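Local coordinates for protein ribokinase RBSK (Mycobacterium tuberculosis, PDB 3GO6) that probably phosphorylates D-ribose at O-5, using ATP and a divalent metal ion, most likely magnesium, to give D-ribose 5-phosphate, at residues 186-191 with 205-209; 194-200 with 210-216. One frame throughout, in Å; residues are numbered along the deposited sequence.

Overall arrangement
Contacts 1 and 2 interlock along the chain: helix 183-192 runs into strand 195-199, and the loop after helix 200-205 runs into strand 212-216. Contact 2 is the pairing of the two parallel strands, and contact 1 joins the preceding helix to the loop on the return path. Their centres lie about 11 Å apart, and W206 connects them, its NE1 3.5 Å from V196 CG2 and its CD1 4.0 Å from F213 CZ. Contact 2 reaches the predicted ATP site through N199 and T216; the N199 side chain is about 10 Å from the bound ribose. In contact 1, the W206 side chain stays about 10 Å from that of N199.

Contact 1: 186-191 with 205-209; sequences LQDLAA and DWPSP
A helix packs here against an irregular loop: 186-191, within helix 183-192, meets 205-209, the connection from helix 200-205 to strand 212-216. The first segment is regular alpha-helix. W206 leaves helical geometry (phi/psi -68/135), P207 returns to -58/-45, and S208 is extended at -157/151. The CA atoms of Q187 and P207 lie 5.6 Å apart, those of A190 and S208 5.8 Å. A190 points its methyl at the loop, where CB lies 3.6 Å from W206 NE1, 4.0 Å from P207 CB and 3.4 Å from S208 OG. The t rotamer of W206 (chi2 -113°) brings the indole to the helix: CZ3 is 3.6 Å from L186 CD2, and the ring edge at CH2 is 4.0 Å from L189 CG. P207 adds CG at 3.7 Å from L186 CB and CB at 3.8 Å from Q187 CG. The polar link is made by water: one molecule accepts a hydrogen bond from W206 NE1 (2.9 Å) and donates to A190 O (2.6 Å) and S208 O (2.7 Å); another joins Q187 O (2.9 Å) to S208 OG (2.8 Å). The loop is thus the return limb of a beta-alpha-beta unit, packed on the helix preceding that unit. L186 and L189 also pack on helix 155-167, W206 and L189 reach V174 of strand 171-175, and D205 forms a salt bridge with R183.

Contact 2: 194-200 with 210-216; sequences DVVIANE and PTHFVIT
Five backbone hydrogen bonds tie 194-200 to 210-216 as parallel strands: H212 N to D194 O (2.8 Å), V196 N to H212 O (3.1 Å), V214 N to V196 O (2.7 Å), A198 N to V214 O (3.1 Å) and T216 N to A198 O (2.9 Å). V195 pairs with H212, V196 with F213, I197 with V214 and A198 with I215, at CA spacings of 4.7 to 5.1 Å. The axes of strands 195-199 and 212-216 approach to 4.5 Å at 23°. CA-H...O contacts reinforce the ladder, including V195 CA to H212 O at 3.2 Å. At the C-terminal end, a water accepts from E200 N (3.0 Å) and donates to T216 O (2.7 Å). N199 (chi1 p) is the N-cap of helix 200-205, its OD1 bonded to E202 N, while E200 forms a salt bridge with R223.

Side chains alternate between faces. V195, I197, V214 and H212 (ND1 bonded to Y224 OH) share one, with V195 CG1 4.0 Å from V214 CG2; I197 and V214 pack on helix 246-257. V196, A198, F213 and I215 take the other: V196 CG2 lies 3.6 Å from P210 CG, V196 CG1 3.7 Å from F213 CE1, and A198, F213 and I215 touch A203 of helix 200-205. This is a beta-alpha-beta crossover in the PfkB-family central sheet. Its largely apolar faces are covered mainly by helices 246-257 and 200-205, whereas the polar carboxyl ends carry N199 and T216, consistent with their predicted place in the ATP site.

Contact 1: 186-191 with 205-209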
loop_
_atom_site.group_PDB
_atom_site.type_symbol
_atom_site.label_atom_id
_atom_site.label_comp_id
_atom_site.label_asym_id
_atom_site.label_seq_id
_atom_site.Cartn_x
_atom_site.Cartn_y
_atom_site.Cartn_z
ATOM N N LEU A 186 2.786 23.469 17.835
ATOM C CA LEU A 186 4.138 22.938 18.021
ATOM C C LEU A 186 4.942 23.828 18.945
ATOM O O LEU A 186 5.692 23.336 19.781
ATOM C CB LEU A 186 4.884 22.817 16.690
ATOM C CG LEU A 186 4.596 21.659 15.735
ATOM C CD1 LEU A 186 5.426 21.822 14.461
ATOM C CD2 LEU A 186 4.853 20.289 16.390
ATOM N N GLN A 187 4.813 25.144 18.761
ATOM C CA GLN A 187 5.538 26.086 19.612
ATOM C C GLN A 187 5.097 25.977 21.064
ATOM O O GLN A 187 5.933 26.011 21.959
ATOM C CB GLN A 187 5.414 27.513 19.080
ATOM C CG GLN A 187 6.218 27.732 17.811
ATOM C CD GLN A 187 5.746 28.934 17.023
ATOM O OE1 GLN A 187 4.663 29.479 17.275
ATOM N NE2 GLN A 187 6.545 29.343 16.047
ATOM N N ASP A 188 3.792 25.811 21.286
ATOM C CA ASP A 188 3.248 25.616 22.625
ATOM C C ASP A 188 3.705 24.290 23.225
ATOM O O ASP A 188 4.020 24.225 24.401
ATOM C CB ASP A 188 1.714 25.695 22.622
ATOM C CG ASP A 188 1.193 27.109 22.332
ATOM O OD1 ASP A 188 1.992 28.072 22.381
ATOM O OD2 ASP A 188 -0.016 27.254 22.041
ATOM N N LEU A 189 3.729 23.232 22.415
ATOM C CA LEU A 189 4.228 21.941 22.905
ATOM C C LEU A 189 5.729 22.009 23.199
ATOM O O LEU A 189 6.180 21.513 24.226
ATOM C CB LEU A 189 3.898 20.801 21.919
ATOM C CG LEU A 189 4.218 19.349 22.325
ATOM C CD1 LEU A 189 3.683 18.986 23.699
ATOM C CD2 LEU A 189 3.678 18.398 21.268
ATOM N N ALA A 190 6.494 22.640 22.312
ATOM C CA ALA A 190 7.953 22.745 22.500
ATOM C C ALA A 190 8.315 23.492 23.798
ATOM O O ALA A 190 9.252 23.106 24.516
ATOM C CB ALA A 190 8.603 23.393 21.289
ATOM N N ALA A 191 7.532 24.525 24.110
ATOM C CA ALA A 191 7.722 25.363 25.313
ATOM C C ALA A 191 7.719 24.551 26.597
ATOM O O ALA A 191 8.391 24.914 27.564
ATOM C CB ALA A 191 6.634 26.468 25.376
ATOM N N ASP A 205 13.444 20.795 12.458
ATOM C CA ASP A 205 12.122 21.374 12.299
ATOM C C ASP A 205 11.448 21.774 13.607
ATOM O O ASP A 205 10.531 22.591 13.597
ATOM C CB ASP A 205 11.196 20.428 11.520
ATOM C CG ASP A 205 9.958 21.137 10.985
ATOM O OD1 ASP A 205 10.107 22.006 10.091
ATOM O OD2 ASP A 205 8.831 20.835 11.452
ATOM N N TRP A 206 11.879 21.192 14.717
ATOM C CA TRP A 206 11.250 21.421 16.017
ATOM C C TRP A 206 11.490 22.876 16.494
ATOM O O TRP A 206 12.602 23.379 16.373
ATOM C CB TRP A 206 11.807 20.428 17.027
ATOM C CG TRP A 206 11.113 20.404 18.361
ATOM C CD1 TRP A 206 11.637 20.779 19.559
ATOM C CD2 TRP A 206 9.779 19.936 18.633
ATOM N NE1 TRP A 206 10.700 20.599 20.565
ATOM C CE2 TRP A 206 9.558 20.078 20.019
ATOM C CE3 TRP A 206 8.751 19.422 17.835
ATOM C CZ2 TRP A 206 8.352 19.710 20.630
ATOM C CZ3 TRP A 206 7.545 19.069 18.444
ATOM C CH2 TRP A 206 7.358 19.208 19.823
ATOM N N PRO A 207 10.444 23.547 17.010
ATOM C CA PRO A 207 10.524 25.003 17.312
ATOM C C PRO A 207 11.614 25.499 18.284
ATOM O O PRO A 207 12.252 26.523 18.003
ATOM C CB PRO A 207 9.128 25.325 17.854
ATOM C CG PRO A 207 8.238 24.259 17.222
ATOM C CD PRO A 207 9.092 23.021 17.290
ATOM N N SER A 208 11.810 24.825 19.414
ATOM C CA SER A 208 12.724 25.323 20.451
ATOM C C SER A 208 13.178 24.142 21.289
ATOM O O SER A 208 12.423 23.173 21.413
ATOM C CB SER A 208 12.020 26.359 21.344
ATOM O OG SER A 208 10.926 25.789 22.066
ATOM N N PRO A 209 14.398 24.213 21.874
ATOM C CA PRO A 209 14.956 23.049 22.549
ATOM C C PRO A 209 14.258 22.708 23.853
ATOM O O PRO A 209 13.869 23.623 24.599
ATOM C CB PRO A 209 16.425 23.430 22.808
ATOM C CG PRO A 209 16.555 24.857 22.504
ATOM C CD PRO A 209 15.296 25.383 21.933
HETATM O O HOH W 1 8.538 27.163 21.637
HETATM O O HOH W 2 11.044 21.656 23.215
HETATM O O HOH W 3 11.739 25.325 24.387
#

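Contact 2: 194-200 with 210-216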
loop_
_atom_site.group_PDB
_atom_site.type_symbol
_atom_site.label_atom_id
_atom_site.label_comp_id
_atom_site.label_asym_id
_atom_site.label_seq_id
_atom_site.Cartn_x
_atom_site.Cartn_y
_atom_site.Cartn_z
ATOM N N ASP A 194 9.669 18.096 28.210
ATOM C CA ASP A 194 10.838 17.721 28.984
ATOM C C ASP A 194 11.896 17.065 28.081
ATOM O O ASP A 194 13.091 17.384 28.171
ATOM C CB ASP A 194 10.457 16.769 30.133
ATOM C CG ASP A 194 9.557 17.435 31.191
ATOM O OD1 ASP A 194 9.859 18.582 31.595
ATOM O OD2 ASP A 194 8.535 16.816 31.610
ATOM N N VAL A 195 11.446 16.137 27.231
ATOM C CA VAL A 195 12.321 15.320 26.380
ATOM C C VAL A 195 11.716 15.336 24.994
ATOM O O VAL A 195 10.495 15.180 24.858
ATOM C CB VAL A 195 12.364 13.823 26.862
ATOM C CG1 VAL A 195 13.358 12.973 26.038
ATOM C CG2 VAL A 195 12.687 13.735 28.330
ATOM N N VAL A 196 12.555 15.545 23.976
ATOM C CA VAL A 196 12.137 15.428 22.595
ATOM C C VAL A 196 13.058 14.434 21.917
ATOM O O VAL A 196 14.288 14.515 22.067
ATOM C CB VAL A 196 12.137 16.772 21.829
ATOM C CG1 VAL A 196 11.754 16.552 20.375
ATOM C CG2 VAL A 196 11.141 17.725 22.465
ATOM N N ILE A 197 12.447 13.485 21.200
ATOM C CA ILE A 197 13.174 12.456 20.446
ATOM C C ILE A 197 12.904 12.736 19.006
ATOM O O ILE A 197 11.744 12.877 18.595
ATOM C CB ILE A 197 12.670 11.029 20.791
ATOM C CG1 ILE A 197 12.770 10.779 22.301
ATOM C CG2 ILE A 197 13.427 9.942 19.973
ATOM C CD1 ILE A 197 11.875 9.611 22.802
ATOM N N ALA A 198 13.970 12.825 18.216
ATOM C CA ALA A 198 13.820 13.142 16.805
ATOM C C ALA A 198 15.057 12.734 16.045
ATOM O O ALA A 198 16.135 12.712 16.617
ATOM C CB ALA A 198 13.563 14.630 16.622
ATOM N N ASN A 199 14.916 12.394 14.767
ATOM C CA ASN A 199 16.114 12.260 13.927
ATOM C C ASN A 199 16.669 13.661 13.598
ATOM O O ASN A 199 16.080 14.668 14.008
ATOM C CB ASN A 199 15.875 11.367 12.681
ATOM C CG ASN A 199 14.924 11.974 11.662
ATOM O OD1 ASN A 199 14.820 13.196 11.495
ATOM N ND2 ASN A 199 14.240 11.105 10.940
ATOM N N GLU A 200 17.787 13.739 12.884
ATOM C CA GLU A 200 18.408 15.055 12.629
ATOM C C GLU A 200 17.489 16.005 11.866
ATOM O O GLU A 200 17.334 17.165 12.258
ATOM C CB GLU A 200 19.784 14.922 11.947
ATOM C CG GLU A 200 20.862 14.350 12.876
ATOM C CD GLU A 200 21.726 15.407 13.586
ATOM O OE1 GLU A 200 21.247 16.536 13.883
ATOM O OE2 GLU A 200 22.908 15.096 13.859
ATOM N N PRO A 210 14.078 21.393 24.118
ATOM C CA PRO A 210 13.534 20.914 25.379
ATOM C C PRO A 210 14.634 20.815 26.413
ATOM O O PRO A 210 15.807 21.040 26.091
ATOM C CB PRO A 210 13.043 19.508 25.020
ATOM C CG PRO A 210 14.093 19.045 24.004
ATOM C CD PRO A 210 14.364 20.278 23.179
ATOM N N THR A 211 14.279 20.448 27.637
ATOM C CA THR A 211 15.287 20.220 28.664
ATOM C C THR A 211 16.284 19.158 28.191
ATOM O O THR A 211 17.494 19.312 28.378
ATOM C CB THR A 211 14.637 19.789 29.983
ATOM O OG1 THR A 211 13.539 20.663 30.254
ATOM C CG2 THR A 211 15.645 19.861 31.143
ATOM N N HIS A 212 15.771 18.099 27.558
ATOM C CA HIS A 212 16.601 16.984 27.104
ATOM C C HIS A 212 16.283 16.669 25.631
ATOM O O HIS A 212 15.246 16.074 25.347
ATOM C CB HIS A 212 16.350 15.760 27.991
ATOM C CG HIS A 212 16.455 16.048 29.458
ATOM N ND1 HIS A 212 17.670 16.212 30.101
ATOM C CD2 HIS A 212 15.505 16.191 30.414
ATOM C CE1 HIS A 212 17.459 16.453 31.384
ATOM N NE2 HIS A 212 16.154 16.450 31.600
ATOM N N PHE A 213 17.155 17.088 24.711
ATOM C CA PHE A 213 16.969 16.869 23.273
ATOM C C PHE A 213 17.739 15.598 22.904
ATOM O O PHE A 213 18.963 15.545 23.049
ATOM C CB PHE A 213 17.489 18.063 22.455
ATOM C CG PHE A 213 16.680 18.384 21.208
ATOM C CD1 PHE A 213 15.836 17.427 20.604
ATOM C CD2 PHE A 213 16.792 19.651 20.614
ATOM C CE1 PHE A 213 15.103 17.736 19.457
ATOM C CE2 PHE A 213 16.061 19.986 19.465
ATOM C CZ PHE A 213 15.209 19.028 18.876
ATOM N N VAL A 214 17.006 14.568 22.475
ATOM C CA VAL A 214 17.583 13.263 22.138
ATOM C C VAL A 214 17.489 13.101 20.634
ATOM O O VAL A 214 16.402 12.882 20.076
ATOM C CB VAL A 214 16.864 12.096 22.873
ATOM C CG1 VAL A 214 17.480 10.743 22.487
ATOM C CG2 VAL A 214 16.928 12.282 24.396
ATOM N N ILE A 215 18.618 13.233 19.957
ATOM C CA ILE A 215 18.611 13.225 18.507
ATOM C C ILE A 215 19.169 11.888 18.038
ATOM O O ILE A 215 20.342 11.596 18.231
ATOM C CB ILE A 215 19.405 14.412 17.889
ATOM C CG1 ILE A 215 18.867 15.765 18.371
ATOM C CG2 ILE A 215 19.344 14.380 16.364
ATOM C CD1 ILE A 215 19.588 16.251 19.620
ATOM N N THR A 216 18.319 11.069 17.429
ATOM C CA THR A 216 18.731 9.736 17.016
ATOM C C THR A 216 19.552 9.833 15.730
ATOM O O THR A 216 19.292 10.683 14.881
ATOM C CB THR A 216 17.514 8.814 16.800
ATOM O OG1 THR A 216 16.647 9.419 15.837
ATOM C CG2 THR A 216 16.747 8.610 18.136
HETATM O O HOH W 4 19.343 11.256 12.261
#